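Glycosyl transferase family 8 (Streptococcus pneumoniae, PDB 5GVV) transfers galactose from UDP-galactose to the terminal glucose of the already glycosylated serine-rich repeat protein PsrP, the third step of its O-glycosylation. Local coordinates at the uridine-5'-diphosphate site and the interface of chains A and B. Numbering follows the deposited sequence. Chains: chain A/B, Glycosyl transferase family 8.

Contact 1 is the nucleotide and metal site inside one subunit, whereas contacts 2 and 3 are patches of the two-fold symmetric interface between chains A and B. The centres of the C-alpha atoms of contacts 2 and 3 lie about 43 Å apart, and those of contact 1 about 21 Å from contact 2 and 23 Å from contact 3. No residue is shared, but within each chain residues 237 and 238, which in chain B dock onto chain A in contact 2, follow shortly after the segment 227-233 that lines that chain's own nucleotide site. Dimer packing could therefore steady this segment, although the structure alone does not show such coupling.

Contact 1: the uridine-5'-diphosphate site. Residues chain A 11-13, 16, 87, 90, 106-108, 227, 229-230, 233. With UDP (uridine-5'-diphosphate), chain C; MN (manganese (II) ion), chain D.
The DXD motif of a family 8 glycosyltransferase, here A:Asp106 to A:Asp108, joins A:His227 in holding a manganese ion against the diphosphate of UDP. The ion is near octahedral. A:Asp106 binds through OD2 alone, while A:Asp108 uses both OD1 and OD2. A:His227, with CG anti to its backbone N (chi1 -167°), presents NE2 to the metal at 2.1 Å, and CG2 of A:Ile229 covers one face of its imidazole. O1A of the alpha-phosphate and O3B of the beta-phosphate also bind the ion. A:Lys233 bends at chi2 (-59°) to bring NZ 2.9 Å from O2A of the alpha-phosphate; the same amine nitrogen meets the anti lone pair of A:Asp108 OD2 and the carbonyl of A:Ser230, so it probably offsets phosphate charge while positioning a metal ligand. A:Ser230 N reaches O2B of the beta-phosphate. At the other end the A:Tyr16 ring stacks on the uracil, centroids 3.7 Å apart and planes 23° from parallel. Uracil N3 donates to A:Asp13 OD1 at 2.7 Å, arriving from above the carboxylate plane, and A:Asp13 N adds a longer bond to O2. The ribose 2'-hydroxyl O2' points almost straight along the C=O axis of A:Ala11 and also meets A:Ser107 OG at 3.0 Å; A:Ser107 N bonds O3'. Base, sugar and phosphates are thus read separately, and the metal probably stabilises the leaving UDP during galactose transfer.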
# COMPACT_ATOMS: atom_id res chain seq x y z
N ALA A 11 4.14 7.06 -13.80
CA ALA A 11 5.52 6.70 -13.47
C ALA A 11 5.69 6.69 -11.95
O ALA A 11 5.40 7.69 -11.29
CB ALA A 11 6.49 7.68 -14.09
N GLY A 12 6.14 5.57 -11.40
CA GLY A 12 6.31 5.50 -9.96
C GLY A 12 6.92 4.20 -9.47
O GLY A 12 6.88 3.19 -10.17
N ASP A 13 7.48 4.24 -8.27
CA ASP A 13 8.08 3.05 -7.67
C ASP A 13 7.08 2.32 -6.78
O ASP A 13 6.00 2.83 -6.50
CB ASP A 13 9.34 3.42 -6.87
CG ASP A 13 9.05 4.38 -5.72
OD1 ASP A 13 8.16 5.25 -5.86
OD2 ASP A 13 9.71 4.25 -4.67
N TYR A 16 5.46 3.84 -3.79
CA TYR A 16 4.38 4.78 -4.09
C TYR A 16 3.16 4.02 -4.64
O TYR A 16 2.24 4.63 -5.19
CB TYR A 16 4.87 5.78 -5.14
CG TYR A 16 4.53 7.23 -4.89
CD1 TYR A 16 5.07 7.92 -3.81
CD2 TYR A 16 3.71 7.93 -5.77
CE1 TYR A 16 4.77 9.27 -3.60
CE2 TYR A 16 3.40 9.27 -5.56
CZ TYR A 16 3.93 9.93 -4.47
OH TYR A 16 3.63 11.26 -4.27
N THR A 87 11.67 11.51 -9.69
CA THR A 87 10.61 12.12 -10.48
C THR A 87 11.01 12.36 -11.93
O THR A 87 10.38 13.15 -12.63
CB THR A 87 10.20 13.46 -9.84
OG1 THR A 87 9.26 14.14 -10.68
CG2 THR A 87 11.43 14.34 -9.64
N ARG A 90 9.69 10.29 -16.42
CA ARG A 90 8.82 10.73 -17.51
C ARG A 90 9.61 11.10 -18.77
O ARG A 90 9.04 11.21 -19.86
CB ARG A 90 7.90 11.88 -17.06
CG ARG A 90 8.62 13.12 -16.55
CD ARG A 90 7.67 14.09 -15.85
NE ARG A 90 7.70 13.94 -14.39
CZ ARG A 90 6.89 14.58 -13.56
NH1 ARG A 90 6.99 14.39 -12.25
NH2 ARG A 90 5.96 15.41 -14.03
N ASP A 106 0.93 12.55 -13.09
CA ASP A 106 1.54 12.30 -11.78
C ASP A 106 0.64 11.31 -11.04
O ASP A 106 -0.49 11.05 -11.46
CB ASP A 106 1.63 13.60 -10.99
CG ASP A 106 3.00 14.26 -11.08
OD1 ASP A 106 3.81 13.88 -11.95
OD2 ASP A 106 3.26 15.19 -10.27
N SER A 107 1.12 10.76 -9.92
CA SER A 107 0.31 9.81 -9.17
C SER A 107 -0.15 10.36 -7.83
O SER A 107 -0.82 9.65 -7.06
CB SER A 107 1.08 8.51 -8.97
OG SER A 107 2.32 8.79 -8.36
N ASP A 108 0.20 11.61 -7.55
CA ASP A 108 -0.33 12.31 -6.38
C ASP A 108 -1.54 13.12 -6.83
O ASP A 108 -1.70 14.28 -6.47
CB ASP A 108 0.73 13.24 -5.78
CG ASP A 108 1.23 14.28 -6.76
OD1 ASP A 108 1.18 14.02 -7.99
OD2 ASP A 108 1.70 15.35 -6.32
N HIS A 227 -4.67 17.86 -8.19
CA HIS A 227 -3.25 17.56 -8.04
C HIS A 227 -2.76 17.99 -6.66
O HIS A 227 -2.68 19.18 -6.35
CB HIS A 227 -2.45 18.27 -9.14
CG HIS A 227 -1.03 17.79 -9.26
ND1 HIS A 227 -0.15 18.31 -10.19
CD2 HIS A 227 -0.35 16.84 -8.58
CE1 HIS A 227 1.01 17.70 -10.08
NE2 HIS A 227 0.93 16.81 -9.10
N ILE A 229 -0.00 18.61 -5.06
CA ILE A 229 1.41 18.97 -5.09
C ILE A 229 1.90 19.31 -3.68
O ILE A 229 1.09 19.45 -2.76
CB ILE A 229 1.68 20.18 -6.01
CG1 ILE A 229 1.01 21.44 -5.46
CG2 ILE A 229 1.20 19.90 -7.43
CD1 ILE A 229 1.39 22.72 -6.19
N SER A 230 3.23 19.42 -3.55
CA SER A 230 3.92 19.74 -2.28
C SER A 230 4.03 18.53 -1.36
O SER A 230 3.61 17.43 -1.72
CB SER A 230 3.28 20.93 -1.54
OG SER A 230 2.18 20.51 -0.74
N LYS A 233 0.72 16.03 1.61
CA LYS A 233 -0.10 15.03 0.93
C LYS A 233 -1.29 14.59 1.78
O LYS A 233 -1.16 14.43 3.00
CB LYS A 233 0.74 13.80 0.55
CG LYS A 233 2.05 14.12 -0.19
CD LYS A 233 1.80 14.86 -1.50
CE LYS A 233 2.91 14.57 -2.51
NZ LYS A 233 2.99 15.62 -3.58
N1 UDP C . 7.22 9.62 -7.21
C2 UDP C . 7.37 8.29 -6.87
N3 UDP C . 7.78 7.94 -5.60
C4 UDP C . 8.04 8.92 -4.66
C5 UDP C . 7.88 10.26 -5.01
C6 UDP C . 7.59 10.60 -6.33
O2 UDP C . 7.14 7.42 -7.70
O4 UDP C . 8.40 8.60 -3.52
C1' UDP C . 6.79 9.96 -8.59
C2' UDP C . 5.27 10.06 -8.62
O2' UDP C . 4.78 9.63 -9.87
C3' UDP C . 5.01 11.55 -8.49
C4' UDP C . 6.22 12.15 -9.19
O4' UDP C . 7.29 11.24 -8.97
O3' UDP C . 3.79 11.91 -9.10
C5' UDP C . 6.58 13.54 -8.68
O5' UDP C . 6.32 13.59 -7.29
PA UDP C . 5.29 14.68 -6.73
O1A UDP C . 3.99 14.41 -7.39
O2A UDP C . 5.19 14.60 -5.26
O3A UDP C . 5.89 16.11 -7.18
PB UDP C . 5.00 17.45 -7.30
O1B UDP C . 5.74 18.50 -8.04
O2B UDP C . 4.73 17.95 -5.93
O3B UDP C . 3.72 17.15 -7.99
MN MN D . 2.51 15.59 -8.39
O HOH W 1 2.93 9.18 -12.37

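Contact 2: the interface of chains A and B. Residues chain A 41-43, 66, 317, 320, 327, 329; chain B 237-238.
Two neighbouring side chains of chain B, B:Phe238 and B:Gln237, divide this patch into an apolar half and a polar, watered half. The packed half belongs to B:Phe238, whose CG stands anti to the carbonyl carbon (chi1 -49°) so that the ring packs among A:Leu317, A:Thr320, A:Val327 and A:Pro329. Its tip does most of the touching: CE1 lies 3.5 Å from the methyl CG2 of A:Thr320, and CZ lies 3.6 Å from CD2 of A:Leu317, both side chains crossing the phenylalanine at about a right angle. A:Val327 runs alongside, with CG1 against CE1, and A:Pro329 crosses near the ring's root at CB and CG. One ring face is covered from within chain B by CG of B:Gln237, 3.6 Å above its centre. A:Thr320 turns its hydroxyl back to the carbonyl of A:Leu317, which leaves the methyl facing the aromatic ring.

The looser half relies on the extended B:Gln237, CG anti to its backbone N (chi1 178°). Its amide NE2 donates to a lone pair of the A:Gln41 carbonyl O at 3.1 Å, and a water 2.8 Å from NE2 relays it to A:Ile43 O. That carbonyl also accepts from A:Lys66 NZ, so a second-shell lysine helps fix the water's anchor. Beside the bond, the amide lies against CA of A:Asp42. An aromatic plug and a directional amide together help dock chain B onto chain A, in what may be a dimer contact.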
# COMPACT_ATOMS: atom_id res chain seq x y z
N GLN A 41 10.50 0.40 -11.76
CA GLN A 41 11.67 -0.48 -11.67
C GLN A 41 11.37 -1.71 -10.84
O GLN A 41 11.88 -2.80 -11.11
CB GLN A 41 12.84 0.23 -11.01
CG GLN A 41 13.38 1.45 -11.73
CD GLN A 41 14.69 1.93 -11.12
OE1 GLN A 41 14.71 2.85 -10.30
NE2 GLN A 41 15.79 1.30 -11.50
N ASP A 42 10.54 -1.55 -9.81
CA ASP A 42 10.46 -2.56 -8.77
C ASP A 42 9.05 -3.02 -8.38
O ASP A 42 8.88 -3.68 -7.36
CB ASP A 42 11.19 -2.07 -7.52
CG ASP A 42 10.57 -0.82 -6.92
OD1 ASP A 42 9.80 -0.11 -7.63
OD2 ASP A 42 10.85 -0.53 -5.75
N ILE A 43 8.04 -2.70 -9.19
CA ILE A 43 6.68 -3.16 -8.89
C ILE A 43 6.51 -4.65 -9.21
O ILE A 43 6.81 -5.10 -10.33
CB ILE A 43 5.61 -2.31 -9.61
CG1 ILE A 43 5.75 -0.83 -9.22
CG2 ILE A 43 4.21 -2.79 -9.24
CD1 ILE A 43 4.75 0.08 -9.91
N LYS A 66 9.32 -1.55 -17.63
CA LYS A 66 10.40 -1.75 -16.66
C LYS A 66 11.65 -0.95 -17.02
O LYS A 66 12.31 -1.21 -18.03
CB LYS A 66 10.73 -3.24 -16.52
CG LYS A 66 9.77 -3.98 -15.58
CD LYS A 66 9.86 -3.42 -14.17
CE LYS A 66 9.15 -4.31 -13.14
NZ LYS A 66 7.67 -4.15 -13.15
N LEU A 317 16.95 -9.51 -14.73
CA LEU A 317 15.98 -8.82 -13.88
C LEU A 317 14.92 -8.14 -14.74
O LEU A 317 13.76 -8.07 -14.35
CB LEU A 317 16.68 -7.80 -12.97
CG LEU A 317 17.63 -8.37 -11.93
CD1 LEU A 317 18.23 -7.26 -11.07
CD2 LEU A 317 16.94 -9.39 -11.06
N THR A 320 11.21 -9.32 -15.76
CA THR A 320 9.99 -9.05 -14.99
C THR A 320 8.92 -8.29 -15.79
O THR A 320 7.77 -8.18 -15.36
CB THR A 320 10.28 -8.25 -13.70
OG1 THR A 320 10.98 -7.04 -14.02
CG2 THR A 320 11.12 -9.08 -12.75
N VAL A 327 11.68 -14.94 -11.93
CA VAL A 327 13.12 -14.83 -11.80
C VAL A 327 13.47 -14.92 -10.31
O VAL A 327 12.88 -14.21 -9.48
CB VAL A 327 13.54 -13.48 -12.43
CG1 VAL A 327 14.54 -12.73 -11.59
CG2 VAL A 327 14.03 -13.69 -13.87
N PRO A 329 16.58 -14.54 -8.08
CA PRO A 329 17.99 -14.33 -7.72
C PRO A 329 18.26 -14.79 -6.29
O PRO A 329 17.33 -14.84 -5.48
CB PRO A 329 18.15 -12.81 -7.83
CG PRO A 329 16.76 -12.26 -7.57
CD PRO A 329 15.82 -13.28 -8.16
N GLN B 237 9.61 -7.53 -4.59
CA GLN B 237 9.70 -7.75 -6.03
C GLN B 237 10.19 -9.18 -6.30
O GLN B 237 9.61 -9.90 -7.12
CB GLN B 237 10.62 -6.73 -6.70
CG GLN B 237 10.79 -6.97 -8.22
CD GLN B 237 11.56 -5.88 -8.93
OE1 GLN B 237 12.47 -5.28 -8.36
NE2 GLN B 237 11.19 -5.61 -10.17
N PHE B 238 11.23 -9.58 -5.58
CA PHE B 238 11.71 -10.95 -5.67
C PHE B 238 11.69 -11.62 -4.30
O PHE B 238 11.85 -10.95 -3.27
CB PHE B 238 13.13 -10.98 -6.22
CG PHE B 238 13.31 -10.16 -7.48
CD1 PHE B 238 12.84 -10.62 -8.70
CD2 PHE B 238 13.98 -8.95 -7.44
CE1 PHE B 238 13.01 -9.88 -9.86
CE2 PHE B 238 14.16 -8.19 -8.59
CZ PHE B 238 13.68 -8.66 -9.80
O HOH W 2 8.82 -6.94 -10.92

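Contact 3: the interface of chains A and B. Residues chain A 203-204, 206-208, 210-212, 215; chain B 332-335.
The backbone of chain A turns from helix 203-208 through A:Lys210, which has positive phi and psi (63° and 43°), into the 3-10 helix 212-216, and the start of helix 333-342 of chain B packs against this bend. B:Met334, modelled as selenomethionine, buries the most surface of the residues here (126 Å²): CG is anti to the carbonyl carbon and the chain is extended beyond it. Its terminal methyl CE presses on A:Lys210, tightly so, at 3.3 Å from CA, while SE lies 3.8 Å from CA of A:Gln212. CB of B:Met334 meets the methyl of A:Ala207 at 3.7 Å. B:Leu332 sends CD1 over one face of the A:Tyr204 ring, toward its rim and 3.9 Å from the centroid. B:Leu335 crosses A:Phe215 obliquely, CD2 touching the ring atom CE1 at 3.7 Å. No direct polar bond joins the chains among these residues; a water instead links B:Met334 N (2.9 Å), at the first turn of its helix, to A:Ala207 O. Within chain A, the hydroxyl OG1 of A:Thr208 donates back to A:Tyr204 O, one turn earlier in the helix, at 2.6 Å and from above the carbonyl plane. The patch sits where the beginning of a helix late in one chain meets the bend between two short helices of the other, recurring by the two-fold symmetry.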
# COMPACT_ATOMS: atom_id res chain seq x y z
N ASP A 203 -2.39 24.92 -1.49
CA ASP A 203 -3.08 25.59 -0.38
C ASP A 203 -2.13 26.13 0.69
O ASP A 203 -2.25 27.29 1.10
CB ASP A 203 -4.10 24.65 0.27
CG ASP A 203 -5.40 24.57 -0.52
OD1 ASP A 203 -5.48 25.18 -1.61
OD2 ASP A 203 -6.34 23.89 -0.05
N TYR A 204 -1.20 25.29 1.14
CA TYR A 204 -0.22 25.71 2.14
C TYR A 204 0.63 26.85 1.60
O TYR A 204 0.89 27.82 2.30
CB TYR A 204 0.68 24.55 2.59
CG TYR A 204 1.61 24.96 3.72
CD1 TYR A 204 1.20 24.86 5.04
CD2 TYR A 204 2.88 25.46 3.46
CE1 TYR A 204 2.03 25.24 6.08
CE2 TYR A 204 3.72 25.85 4.49
CZ TYR A 204 3.29 25.73 5.80
OH TYR A 204 4.12 26.12 6.82
N ALA A 206 -0.23 28.94 -0.85
CA ALA A 206 -1.10 30.09 -1.04
C ALA A 206 -1.36 30.81 0.28
O ALA A 206 -1.36 32.05 0.34
CB ALA A 206 -2.40 29.66 -1.68
N ALA A 207 -1.61 30.04 1.33
CA ALA A 207 -1.81 30.62 2.66
C ALA A 207 -0.51 31.24 3.18
O ALA A 207 -0.54 32.23 3.92
CB ALA A 207 -2.33 29.56 3.62
N THR A 208 0.62 30.65 2.80
CA THR A 208 1.93 31.19 3.14
C THR A 208 2.14 32.58 2.53
O THR A 208 2.48 33.54 3.22
CB THR A 208 3.06 30.25 2.65
OG1 THR A 208 3.00 29.00 3.34
CG2 THR A 208 4.42 30.88 2.88
N LYS A 210 -0.10 34.41 1.24
CA LYS A 210 -1.30 35.22 1.46
C LYS A 210 -2.06 35.55 0.17
O LYS A 210 -2.52 36.68 -0.03
CB LYS A 210 -0.96 36.49 2.26
CG LYS A 210 -0.55 36.21 3.70
CD LYS A 210 -1.69 36.53 4.64
CE LYS A 210 -1.76 35.54 5.80
NZ LYS A 210 -3.10 35.53 6.45
N HIS A 211 -2.18 34.55 -0.70
CA HIS A 211 -2.94 34.66 -1.93
C HIS A 211 -4.41 34.35 -1.67
O HIS A 211 -4.89 33.28 -2.03
CB HIS A 211 -2.37 33.70 -2.98
CG HIS A 211 -0.98 34.03 -3.42
ND1 HIS A 211 -0.08 33.07 -3.84
CD2 HIS A 211 -0.33 35.22 -3.51
CE1 HIS A 211 1.06 33.65 -4.17
NE2 HIS A 211 0.93 34.96 -3.98
N GLN A 212 -5.11 35.30 -1.04
CA GLN A 212 -6.46 35.09 -0.53
C GLN A 212 -7.48 34.59 -1.55
O GLN A 212 -8.39 33.83 -1.21
CB GLN A 212 -6.99 36.38 0.13
CG GLN A 212 -7.02 37.57 -0.81
CD GLN A 212 -7.47 38.85 -0.13
OE1 GLN A 212 -8.55 38.91 0.46
NE2 GLN A 212 -6.64 39.89 -0.22
N PHE A 215 -8.45 30.81 -2.59
CA PHE A 215 -9.44 30.11 -1.78
C PHE A 215 -10.88 30.48 -2.14
O PHE A 215 -11.83 29.90 -1.60
CB PHE A 215 -9.19 30.36 -0.29
CG PHE A 215 -7.86 29.83 0.18
CD1 PHE A 215 -7.72 28.50 0.54
CD2 PHE A 215 -6.75 30.66 0.25
CE1 PHE A 215 -6.50 28.00 0.96
CE2 PHE A 215 -5.52 30.17 0.67
CZ PHE A 215 -5.39 28.83 1.02
N LEU B 332 -2.22 27.31 8.93
CA LEU B 332 -2.00 28.73 8.69
C LEU B 332 -3.33 29.47 8.78
O LEU B 332 -4.39 28.86 8.65
CB LEU B 332 -1.34 28.94 7.32
CG LEU B 332 0.11 28.49 7.18
CD1 LEU B 332 0.62 28.67 5.75
CD2 LEU B 332 1.02 29.22 8.16
N PRO B 333 -3.28 30.79 9.05
CA PRO B 333 -4.51 31.59 9.20
C PRO B 333 -5.54 31.39 8.09
O PRO B 333 -6.70 31.13 8.42
CB PRO B 333 -3.97 33.02 9.18
CG PRO B 333 -2.64 32.90 9.87
CD PRO B 333 -2.08 31.57 9.40
N MSE B 334 -5.13 31.51 6.82
CA MSE B 334 -6.03 31.32 5.71
C MSE B 334 -6.67 29.98 5.64
O MSE B 334 -7.79 29.86 5.23
CB MSE B 334 -5.31 31.61 4.38
CG MSE B 334 -5.28 33.10 4.28
SE MSE B 334 -4.69 33.59 2.43
CE MSE B 334 -4.30 35.50 2.76
N LEU B 335 -5.95 28.94 6.07
CA LEU B 335 -6.48 27.58 6.08
C LEU B 335 -7.55 27.47 7.17
O LEU B 335 -8.64 26.95 6.94
CB LEU B 335 -5.36 26.58 6.31
CG LEU B 335 -4.31 26.61 5.20
CD1 LEU B 335 -3.18 25.62 5.45
CD2 LEU B 335 -4.97 26.34 3.87
O HOH W 3 -2.61 32.49 5.87